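Endo-1,4-b-d-mannanase (Trichoderma reesei, PDB 1QNR) probably hydrolyses internal beta-1,4-mannosidic linkages in mannans, as an endo-acting glycoside hydrolase of family 5 with a TIM-barrel fold. Local coordinates at residues 110-123 with 134-148. Residues are numbered along the deposited sequence; the frame is centred on the assembly and turned at random. Where two conformers were deposited one is given.
Sequences FVNNWSDYGGINAY and WYTNTAAQTQYRKYV. With BMA (beta-D-mannopyranose), chain B.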
ATOM      1  N   PHE A 110      -1.323  -5.178  -6.089  1.00  6.04           N
ATOM      2  CA  PHE A 110      -1.903  -5.788  -7.284  1.00  6.41           C
ATOM      3  C   PHE A 110      -3.384  -6.142  -7.235  1.00  7.21           C
ATOM      4  O   PHE A 110      -3.946  -6.335  -8.331  1.00  7.64           O
ATOM      5  CB  PHE A 110      -1.122  -7.086  -7.675  1.00  7.98           C
ATOM      6  CG  PHE A 110       0.369  -6.915  -7.864  1.00  7.73           C
ATOM      7  CD1 PHE A 110       0.859  -6.074  -8.878  1.00  9.83           C
ATOM      8  CD2 PHE A 110       1.263  -7.620  -7.057  1.00  7.96           C
ATOM      9  CE1 PHE A 110       2.228  -5.953  -9.077  1.00  9.53           C
ATOM     10  CE2 PHE A 110       2.649  -7.466  -7.263  1.00  7.77           C
ATOM     11  CZ  PHE A 110       3.140  -6.649  -8.277  1.00  9.47           C
ATOM     12  N   VAL A 111      -3.974  -6.227  -6.048  1.00  7.88           N
ATOM     13  CA  VAL A 111      -5.416  -6.584  -5.909  1.00  6.86           C
ATOM     14  C   VAL A 111      -5.893  -5.955  -4.581  1.00  7.53           C
ATOM     15  O   VAL A 111      -5.103  -5.731  -3.642  1.00  7.52           O
ATOM     16  CB  VAL A 111      -5.626  -8.123  -5.911  1.00  8.15           C
ATOM     17  CG1 VAL A 111      -4.995  -8.798  -4.695  1.00  8.57           C
ATOM     18  CG2 VAL A 111      -7.110  -8.509  -6.080  1.00  8.93           C
ATOM     19  N   ASN A 112      -7.208  -5.732  -4.495  1.00  7.31           N
ATOM     20  CA  ASN A 112      -7.817  -5.253  -3.225  1.00  7.76           C
ATOM     21  C   ASN A 112      -8.495  -6.442  -2.491  1.00  7.11           C
ATOM     22  O   ASN A 112      -9.206  -7.234  -3.152  1.00  8.67           O
ATOM     23  CB  ASN A 112      -8.909  -4.223  -3.548  1.00  6.52           C
ATOM     24  CG  ASN A 112      -9.190  -3.297  -2.345  1.00  6.66           C
ATOM     25  OD1 ASN A 112      -8.701  -3.463  -1.225  1.00  8.86           O
ATOM     26  ND2 ASN A 112      -9.961  -2.234  -2.594  1.00  9.16           N
ATOM     27  N   ASN A 113      -8.316  -6.498  -1.142  1.00  6.87           N
ATOM     28  CA  ASN A 113      -9.134  -7.466  -0.390  1.00  7.71           C
ATOM     29  C   ASN A 113     -10.606  -7.060  -0.493  1.00  8.51           C
ATOM     30  O   ASN A 113     -11.512  -7.913  -0.609  1.00  9.73           O
ATOM     31  CB  ASN A 113      -8.710  -7.460   1.090  1.00  8.19           C
ATOM     32  CG  ASN A 113      -9.438  -8.531   1.895  1.00  8.87           C
ATOM     33  OD1 ASN A 113      -9.114  -9.721   1.719  1.00  9.63           O
ATOM     34  ND2 ASN A 113     -10.345  -8.183   2.806  1.00 10.06           N
ATOM     35  N   TRP A 114     -10.858  -5.759  -0.475  1.00  7.62           N
ATOM     36  CA  TRP A 114     -12.222  -5.211  -0.471  1.00  8.50           C
ATOM     37  C   TRP A 114     -12.775  -4.941  -1.845  1.00  9.82           C
ATOM     38  O   TRP A 114     -12.021  -4.984  -2.847  1.00  9.82           O
ATOM     39  CB  TRP A 114     -12.214  -3.876   0.376  1.00  9.65           C
ATOM     40  CG  TRP A 114     -11.565  -4.081   1.714  1.00 10.42           C
ATOM     41  CD1 TRP A 114     -10.324  -3.595   2.109  1.00  9.83           C
ATOM     42  CD2 TRP A 114     -12.040  -4.862   2.820  1.00 10.71           C
ATOM     43  NE1 TRP A 114     -10.008  -4.023   3.383  1.00 10.10           N
ATOM     44  CE2 TRP A 114     -11.047  -4.801   3.842  1.00  9.87           C
ATOM     45  CE3 TRP A 114     -13.156  -5.693   3.032  1.00 12.38           C
ATOM     46  CZ2 TRP A 114     -11.192  -5.460   5.070  1.00 11.32           C
ATOM     47  CZ3 TRP A 114     -13.317  -6.325   4.260  1.00 13.82           C
ATOM     48  CH2 TRP A 114     -12.314  -6.220   5.264  1.00 13.39           C
ATOM     49  N   SER A 115     -14.098  -4.684  -1.966  1.00 10.17           N
ATOM     50  CA  SER A 115     -14.743  -4.615  -3.283  1.00 10.38           C
ATOM     51  C   SER A 115     -14.613  -3.303  -4.033  1.00 11.84           C
ATOM     52  O   SER A 115     -15.018  -3.172  -5.172  1.00 12.06           O
ATOM     53  CB  SER A 115     -16.247  -5.062  -3.136  1.00 12.39           C
ATOM     54  OG  SER A 115     -16.181  -6.405  -2.693  0.50 13.93           O
ATOM     55  N   ASP A 116     -13.898  -2.314  -3.413  1.00 10.28           N
ATOM     56  CA  ASP A 116     -13.654  -1.073  -4.091  1.00 10.26           C
ATOM     57  C   ASP A 116     -12.736  -1.299  -5.293  1.00  9.91           C
ATOM     58  O   ASP A 116     -11.617  -1.849  -5.081  1.00 11.20           O
ATOM     59  CB  ASP A 116     -13.063   0.001  -3.131  1.00 11.69           C
ATOM     60  CG  ASP A 116     -13.919   0.071  -1.830  1.00 15.90           C
ATOM     61  OD1 ASP A 116     -15.087   0.504  -1.870  1.00 21.54           O
ATOM     62  OD2 ASP A 116     -13.456  -0.346  -0.760  1.00 15.96           O
ATOM     63  N   TYR A 117     -13.072  -0.831  -6.501  1.00  9.74           N
ATOM     64  CA  TYR A 117     -12.276  -1.070  -7.706  1.00  8.44           C
ATOM     65  C   TYR A 117     -12.136  -2.587  -7.946  1.00  8.84           C
ATOM     66  O   TYR A 117     -11.101  -3.067  -8.454  1.00  9.02           O
ATOM     67  CB  TYR A 117     -10.955  -0.279  -7.699  1.00  8.80           C
ATOM     68  CG  TYR A 117     -11.205   1.193  -7.491  1.00  7.72           C
ATOM     69  CD1 TYR A 117     -11.665   1.997  -8.548  1.00  9.65           C
ATOM     70  CD2 TYR A 117     -11.089   1.794  -6.241  1.00  8.40           C
ATOM     71  CE1 TYR A 117     -11.993   3.348  -8.389  1.00  9.91           C
ATOM     72  CE2 TYR A 117     -11.437   3.156  -6.049  1.00  9.89           C
ATOM     73  CZ  TYR A 117     -11.871   3.870  -7.122  1.00 10.70           C
ATOM     74  OH  TYR A 117     -12.142   5.259  -6.914  1.00 12.10           O
ATOM     75  N   GLY A 118     -13.240  -3.317  -7.673  1.00  8.74           N
ATOM     76  CA  GLY A 118     -13.391  -4.743  -8.014  1.00  9.92           C
ATOM     77  C   GLY A 118     -13.018  -5.695  -6.910  1.00  8.85           C
ATOM     78  O   GLY A 118     -13.851  -6.361  -6.280  1.00 10.45           O
ATOM     79  N   GLY A 119     -11.708  -5.835  -6.638  1.00  8.96           N
ATOM     80  CA  GLY A 119     -11.207  -6.638  -5.533  1.00  9.13           C
ATOM     81  C   GLY A 119     -11.342  -8.140  -5.795  1.00  8.85           C
ATOM     82  O   GLY A 119     -11.769  -8.630  -6.864  1.00  9.32           O
ATOM     83  N   ILE A 120     -11.123  -8.904  -4.689  1.00  8.18           N
ATOM     84  CA  ILE A 120     -11.319 -10.355  -4.621  1.00  9.33           C
ATOM     85  C   ILE A 120     -12.757 -10.627  -5.128  1.00 10.47           C
ATOM     86  O   ILE A 120     -12.965 -11.641  -5.835  1.00 10.18           O
ATOM     87  CB  ILE A 120     -11.078 -10.909  -3.197  1.00  8.83           C
ATOM     88  CG1 ILE A 120      -9.538 -10.963  -2.998  1.00 10.24           C
ATOM     89  CG2 ILE A 120     -11.741 -12.306  -3.023  1.00 11.32           C
ATOM     90  CD1 ILE A 120      -9.057 -11.427  -1.610  1.00 10.24           C
ATOM     91  N   ASN A 121     -13.759  -9.821  -4.742  1.00 10.11           N
ATOM     92  CA  ASN A 121     -15.155 -10.066  -5.181  1.00  9.68           C
ATOM     93  C   ASN A 121     -15.296 -10.082  -6.684  1.00 10.15           C
ATOM     94  O   ASN A 121     -16.088 -10.921  -7.217  1.00 10.83           O
ATOM     95  CB  ASN A 121     -16.102  -9.004  -4.558  1.00 10.76           C
ATOM     96  CG  ASN A 121     -17.565  -9.240  -4.937  1.00 11.39           C
ATOM     97  OD1 ASN A 121     -18.200  -8.443  -5.648  1.00 16.48           O
ATOM     98  ND2 ASN A 121     -18.046 -10.295  -4.353  1.00 13.23           N
ATOM     99  N   ALA A 122     -14.560  -9.278  -7.459  1.00 10.51           N
ATOM    100  CA  ALA A 122     -14.664  -9.323  -8.935  1.00  9.17           C
ATOM    101  C   ALA A 122     -14.108 -10.668  -9.422  1.00 10.26           C
ATOM    102  O   ALA A 122     -14.626 -11.240 -10.434  1.00 10.90           O
ATOM    103  CB  ALA A 122     -13.898  -8.144  -9.534  1.00 11.13           C
ATOM    104  N   TYR A 123     -13.040 -11.243  -8.832  1.00 10.86           N
ATOM    105  CA  TYR A 123     -12.586 -12.601  -9.179  1.00 10.89           C
ATOM    106  C   TYR A 123     -13.630 -13.631  -8.801  1.00 11.91           C
ATOM    107  O   TYR A 123     -13.846 -14.573  -9.624  1.00 12.52           O
ATOM    108  CB  TYR A 123     -11.243 -12.839  -8.482  1.00  9.39           C
ATOM    109  CG  TYR A 123     -10.016 -12.157  -9.008  1.00  9.00           C
ATOM    110  CD1 TYR A 123      -9.713 -10.847  -8.615  1.00  8.34           C
ATOM    111  CD2 TYR A 123      -9.114 -12.793  -9.907  1.00  9.58           C
ATOM    112  CE1 TYR A 123      -8.580 -10.186  -9.091  1.00  9.80           C
ATOM    113  CE2 TYR A 123      -7.973 -12.161 -10.394  1.00  8.39           C
ATOM    114  CZ  TYR A 123      -7.707 -10.867  -9.943  1.00  8.24           C
ATOM    115  OH  TYR A 123      -6.558 -10.248 -10.425  1.00  9.27           O
ATOM    116  N   TRP A 134     -10.710 -17.987  -2.532  1.00 10.22           N
ATOM    117  CA  TRP A 134     -10.000 -17.276  -3.601  1.00  9.98           C
ATOM    118  C   TRP A 134      -8.522 -17.630  -3.656  1.00  9.23           C
ATOM    119  O   TRP A 134      -7.932 -17.850  -4.756  1.00 10.37           O
ATOM    120  CB  TRP A 134     -10.141 -15.735  -3.397  1.00  9.60           C
ATOM    121  CG  TRP A 134      -9.398 -14.926  -4.479  1.00  8.98           C
ATOM    122  CD1 TRP A 134      -9.870 -14.562  -5.686  1.00  9.54           C
ATOM    123  CD2 TRP A 134      -8.105 -14.288  -4.354  1.00  7.44           C
ATOM    124  NE1 TRP A 134      -8.901 -13.846  -6.432  1.00  9.11           N
ATOM    125  CE2 TRP A 134      -7.851 -13.620  -5.582  1.00  9.02           C
ATOM    126  CE3 TRP A 134      -7.149 -14.250  -3.332  1.00  7.64           C
ATOM    127  CZ2 TRP A 134      -6.633 -12.949  -5.810  1.00 10.55           C
ATOM    128  CZ3 TRP A 134      -5.969 -13.516  -3.569  1.00  8.42           C
ATOM    129  CH2 TRP A 134      -5.719 -12.860  -4.779  1.00  9.36           C
ATOM    130  N   TYR A 135      -7.878 -17.735  -2.487  1.00  9.47           N
ATOM    131  CA  TYR A 135      -6.439 -17.992  -2.380  1.00 10.22           C
ATOM    132  C   TYR A 135      -6.014 -19.307  -3.036  1.00  9.97           C
ATOM    133  O   TYR A 135      -4.811 -19.409  -3.406  1.00 11.09           O
ATOM    134  CB  TYR A 135      -5.991 -17.989  -0.895  1.00  8.74           C
ATOM    135  CG  TYR A 135      -6.129 -16.573  -0.283  1.00  8.46           C
ATOM    136  CD1 TYR A 135      -5.183 -15.573  -0.481  1.00  8.78           C
ATOM    137  CD2 TYR A 135      -7.282 -16.262   0.473  1.00  8.96           C
ATOM    138  CE1 TYR A 135      -5.368 -14.280   0.023  1.00  8.47           C
ATOM    139  CE2 TYR A 135      -7.475 -14.971   1.005  1.00  9.50           C
ATOM    140  CZ  TYR A 135      -6.496 -14.000   0.771  1.00  8.01           C
ATOM    141  OH  TYR A 135      -6.650 -12.694   1.246  1.00  9.40           O
ATOM    142  N   THR A 136      -6.931 -20.292  -3.127  1.00 10.05           N
ATOM    143  CA  THR A 136      -6.547 -21.598  -3.716  1.00 11.61           C
ATOM    144  C   THR A 136      -7.435 -21.915  -4.895  1.00 10.65           C
ATOM    145  O   THR A 136      -7.503 -23.113  -5.337  1.00 12.53           O
ATOM    146  CB  THR A 136      -6.716 -22.703  -2.626  1.00 12.29           C
ATOM    147  OG1 THR A 136      -8.012 -22.712  -2.013  1.00 14.20           O
ATOM    148  CG2 THR A 136      -5.659 -22.541  -1.560  1.00 13.67           C
ATOM    149  N   ASN A 137      -8.142 -20.947  -5.485  1.00  9.77           N
ATOM    150  CA  ASN A 137      -8.980 -21.124  -6.696  1.00 10.08           C
ATOM    151  C   ASN A 137      -8.070 -21.081  -7.933  1.00 12.42           C
ATOM    152  O   ASN A 137      -7.461 -20.024  -8.207  1.00 11.29           O
ATOM    153  CB  ASN A 137     -10.069 -20.038  -6.707  1.00 11.21           C
ATOM    154  CG  ASN A 137     -11.002 -20.024  -7.892  1.00 12.02           C
ATOM    155  OD1 ASN A 137     -10.549 -20.230  -9.040  1.00 13.41           O
ATOM    156  ND2 ASN A 137     -12.276 -19.723  -7.656  1.00 15.44           N
ATOM    157  N   THR A 138      -7.900 -22.257  -8.630  1.00 12.51           N
ATOM    158  CA  THR A 138      -6.889 -22.249  -9.699  1.00 12.49           C
ATOM    159  C   THR A 138      -7.150 -21.241 -10.831  1.00 11.69           C
ATOM    160  O   THR A 138      -6.206 -20.571 -11.270  1.00 10.86           O
ATOM    161  CB  THR A 138      -6.789 -23.683 -10.340  1.00 14.88           C
ATOM    162  OG1 THR A 138      -6.529 -24.632  -9.238  1.00 17.28           O
ATOM    163  CG2 THR A 138      -5.694 -23.686 -11.383  1.00 15.54           C
ATOM    164  N   ALA A 139      -8.390 -21.114 -11.322  1.00 10.29           N
ATOM    165  CA  ALA A 139      -8.641 -20.140 -12.400  1.00 11.16           C
ATOM    166  C   ALA A 139      -8.423 -18.720 -11.887  1.00 10.18           C
ATOM    167  O   ALA A 139      -7.860 -17.880 -12.632  1.00 11.48           O
ATOM    168  CB  ALA A 139     -10.072 -20.318 -12.889  1.00 11.82           C
ATOM    169  N   ALA A 140      -8.838 -18.415 -10.647  1.00 10.06           N
ATOM    170  CA  ALA A 140      -8.628 -17.009 -10.148  1.00  9.32           C
ATOM    171  C   ALA A 140      -7.141 -16.735  -9.974  1.00  9.44           C
ATOM    172  O   ALA A 140      -6.692 -15.606 -10.356  1.00 10.74           O
ATOM    173  CB  ALA A 140      -9.365 -16.832  -8.801  1.00 10.67           C
ATOM    174  N   GLN A 141      -6.377 -17.681  -9.401  1.00  7.93           N
ATOM    175  CA  GLN A 141      -4.933 -17.410  -9.183  1.00  8.77           C
ATOM    176  C   GLN A 141      -4.173 -17.368 -10.511  1.00 10.10           C
ATOM    177  O   GLN A 141      -3.219 -16.593 -10.611  1.00 10.80           O
ATOM    178  CB  GLN A 141      -4.352 -18.496  -8.239  1.00  9.20           C
ATOM    179  CG  GLN A 141      -4.841 -18.352  -6.784  1.00  9.07           C
ATOM    180  CD  GLN A 141      -4.537 -16.961  -6.198  1.00 10.03           C
ATOM    181  OE1 GLN A 141      -3.391 -16.488  -6.252  1.00 10.44           O
ATOM    182  NE2 GLN A 141      -5.595 -16.329  -5.655  1.00 11.01           N
ATOM    183  N   THR A 142      -4.602 -18.182 -11.530  1.00  9.16           N
ATOM    184  CA  THR A 142      -3.949 -18.119 -12.826  1.00 11.53           C
ATOM    185  C   THR A 142      -4.118 -16.753 -13.475  1.00 11.15           C
ATOM    186  O   THR A 142      -3.156 -16.125 -13.984  1.00  9.93           O
ATOM    187  CB  THR A 142      -4.521 -19.217 -13.761  1.00 12.53           C
ATOM    188  OG1 THR A 142      -4.096 -20.468 -13.158  1.00 15.52           O
ATOM    189  CG2 THR A 142      -3.901 -19.151 -15.159  1.00 13.33           C
ATOM    190  N   GLN A 143      -5.319 -16.151 -13.413  1.00 10.17           N
ATOM    191  CA  GLN A 143      -5.523 -14.792 -13.927  1.00  9.05           C
ATOM    192  C   GLN A 143      -4.852 -13.732 -13.069  1.00  9.35           C
ATOM    193  O   GLN A 143      -4.215 -12.809 -13.668  1.00  9.13           O
ATOM    194  CB  GLN A 143      -7.035 -14.495 -14.136  1.00  9.17           C
ATOM    195  CG  GLN A 143      -7.272 -13.189 -14.874  1.00  9.17           C
ATOM    196  CD  GLN A 143      -6.719 -13.126 -16.279  1.00 10.20           C
ATOM    197  OE1 GLN A 143      -6.693 -14.151 -16.999  1.00 12.80           O
ATOM    198  NE2 GLN A 143      -6.261 -11.963 -16.774  1.00 10.50           N
ATOM    199  N   TYR A 144      -4.889 -13.816 -11.748  1.00  8.85           N
ATOM    200  CA  TYR A 144      -4.161 -12.867 -10.864  1.00  8.86           C
ATOM    201  C   TYR A 144      -2.679 -12.863 -11.237  1.00  8.31           C
ATOM    202  O   TYR A 144      -2.054 -11.760 -11.319  1.00  8.96           O
ATOM    203  CB  TYR A 144      -4.385 -13.231  -9.392  1.00  8.19           C
ATOM    204  CG  TYR A 144      -3.494 -12.526  -8.383  1.00  6.91           C
ATOM    205  CD1 TYR A 144      -3.698 -11.174  -8.013  1.00  8.15           C
ATOM    206  CD2 TYR A 144      -2.480 -13.240  -7.729  1.00  8.39           C
ATOM    207  CE1 TYR A 144      -2.848 -10.554  -7.090  1.00  8.74           C
ATOM    208  CE2 TYR A 144      -1.654 -12.631  -6.765  1.00  8.94           C
ATOM    209  CZ  TYR A 144      -1.832 -11.270  -6.485  1.00  7.64           C
ATOM    210  OH  TYR A 144      -0.964 -10.733  -5.522  1.00  8.65           O
ATOM    211  N   ARG A 145      -2.069 -14.056 -11.413  1.00  8.72           N
ATOM    212  CA  ARG A 145      -0.629 -14.051 -11.761  1.00  8.43           C
ATOM    213  C   ARG A 145      -0.378 -13.505 -13.177  1.00  9.62           C
ATOM    214  O   ARG A 145       0.677 -12.851 -13.408  1.00  9.79           O
ATOM    215  CB  ARG A 145       0.006 -15.474 -11.631  1.00 10.18           C
ATOM    216  CG  ARG A 145      -0.100 -15.990 -10.180  0.70 11.82           C
ATOM    217  CD  ARG A 145       0.578 -17.392 -10.150  0.70 15.71           C
ATOM    218  NE  ARG A 145       0.929 -17.680  -8.786  0.70 16.78           N
ATOM    219  CZ  ARG A 145       1.972 -18.271  -8.259  0.70 14.47           C
ATOM    220  NH1 ARG A 145       1.871 -18.370  -6.923  0.70 14.98           N
ATOM    221  NH2 ARG A 145       3.035 -18.731  -8.995  0.70 12.84           N
ATOM    222  N   LYS A 146      -1.315 -13.685 -14.112  1.00  9.03           N
ATOM    223  CA  LYS A 146      -1.143 -13.066 -15.445  1.00 10.61           C
ATOM    224  C   LYS A 146      -1.198 -11.543 -15.292  1.00 10.96           C
ATOM    225  O   LYS A 146      -0.417 -10.822 -15.958  1.00 11.11           O
ATOM    226  CB  LYS A 146      -2.262 -13.516 -16.408  1.00 12.72           C
ATOM    227  CG  LYS A 146      -2.133 -14.910 -16.982  0.50 14.14           C
ATOM    228  CD  LYS A 146      -3.243 -15.154 -18.038  0.50 16.36           C
ATOM    229  CE  LYS A 146      -3.033 -14.339 -19.278  0.50 21.31           C
ATOM    230  NZ  LYS A 146      -3.689 -14.921 -20.499  0.50 25.27           N
ATOM    231  N   TYR A 147      -2.050 -11.023 -14.391  1.00  9.06           N
ATOM    232  CA  TYR A 147      -2.090  -9.540 -14.175  1.00  9.71           C
ATOM    233  C   TYR A 147      -0.863  -9.042 -13.458  1.00  9.64           C
ATOM    234  O   TYR A 147      -0.282  -8.024 -13.897  1.00  9.50           O
ATOM    235  CB  TYR A 147      -3.409  -9.221 -13.335  1.00  9.27           C
ATOM    236  CG  TYR A 147      -3.538  -7.708 -13.201  1.00  8.14           C
ATOM    237  CD1 TYR A 147      -3.860  -6.948 -14.352  1.00  8.75           C
ATOM    238  CD2 TYR A 147      -3.313  -7.062 -11.991  1.00  8.49           C
ATOM    239  CE1 TYR A 147      -3.924  -5.563 -14.286  1.00  8.89           C
ATOM    240  CE2 TYR A 147      -3.383  -5.658 -11.923  1.00  8.00           C
ATOM    241  CZ  TYR A 147      -3.624  -4.947 -13.068  1.00  8.33           C
ATOM    242  OH  TYR A 147      -3.670  -3.521 -13.015  1.00  9.37           O
ATOM    243  N   VAL A 148      -0.355  -9.727 -12.452  1.00  8.46           N
ATOM    244  CA  VAL A 148       0.944  -9.410 -11.827  1.00  8.85           C
ATOM    245  C   VAL A 148       2.019  -9.310 -12.915  1.00  9.99           C
ATOM    246  O   VAL A 148       2.849  -8.359 -12.901  1.00 10.79           O
ATOM    247  CB  VAL A 148       1.309 -10.454 -10.742  1.00  9.24           C
ATOM    248  CG1 VAL A 148       2.746 -10.266 -10.244  1.00 10.45           C
ATOM    249  CG2 VAL A 148       0.354 -10.390  -9.545  1.00  9.30           C
TER
HETATM  250  C1  BMA B   2     -12.787  -2.764   7.040  0.50 18.93           C
HETATM  251  C2  BMA B   2     -13.400  -2.044   5.814  0.50 18.85           C
HETATM  252  C3  BMA B   2     -12.295  -1.612   4.846  0.50 17.07           C
HETATM  253  C4  BMA B   2     -11.188  -0.879   5.592  0.50 16.70           C
HETATM  254  C5  BMA B   2     -10.681  -1.637   6.821  0.50 16.94           C
HETATM  255  C6  BMA B   2      -9.808  -0.720   7.751  0.50 17.13           C
HETATM  256  O2  BMA B   2     -14.124  -0.877   6.230  0.50 18.30           O
HETATM  257  O3  BMA B   2     -12.766  -0.834   3.779  0.50 16.98           O
HETATM  258  O4  BMA B   2     -10.130  -0.639   4.651  0.50 13.35           O
HETATM  259  O5  BMA B   2     -11.832  -1.888   7.718  0.50 17.97           O
HETATM  260  O6  BMA B   2      -9.338  -1.686   8.699  0.50 19.22           O
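Tyr123 and Trp134 centre a buried, mostly apolar contact in this TIM-barrel enzyme. It packs the loop after barrel strand 105-109, with the start of helix 119-127, against helix 138-155 and the 3-10 turn before it. The two rings form an offset edge-to-face pair: the indole edge points at the phenol face, planes at 76° and Trp134 NE1 3.3 Å from Tyr123 CG. The indole is also sandwiched. Ile120 CG1 sits over the centre of one face, 4.0 Å from the centroid of the six-membered ring, and Gln141 NE2 over the other. That amide donates to Trp134 O at 2.9 Å, from above the carbonyl plane. CG of Trp134 lies opposite its own backbone N (chi1 179°), which carries the indole toward Ile120 and Tyr123. Val111 CG1 meets Tyr144 CE1 at 3.7 Å. Further along the helix, Val148 CG2 rests over the Phe110 ring, 4.1 Å from its centroid. Tyr144 OH hydrogen-bonds to Leu166 O. On the sugar side, Trp114 lies between Asn113 ND2 and a mannose, with Trp114 CE2 3.6 Å from BMA C3. NE1 of Trp114 hydrogen-bonds to Glu169 OE1. Replacing Trp114 with an alanine would probably leave that mannose face without its aromatic platform and Glu169 without its indole donor. No hydrogen bond joins the two segments directly; between them the contact rests on ring packing, CH-pi and other apolar contacts.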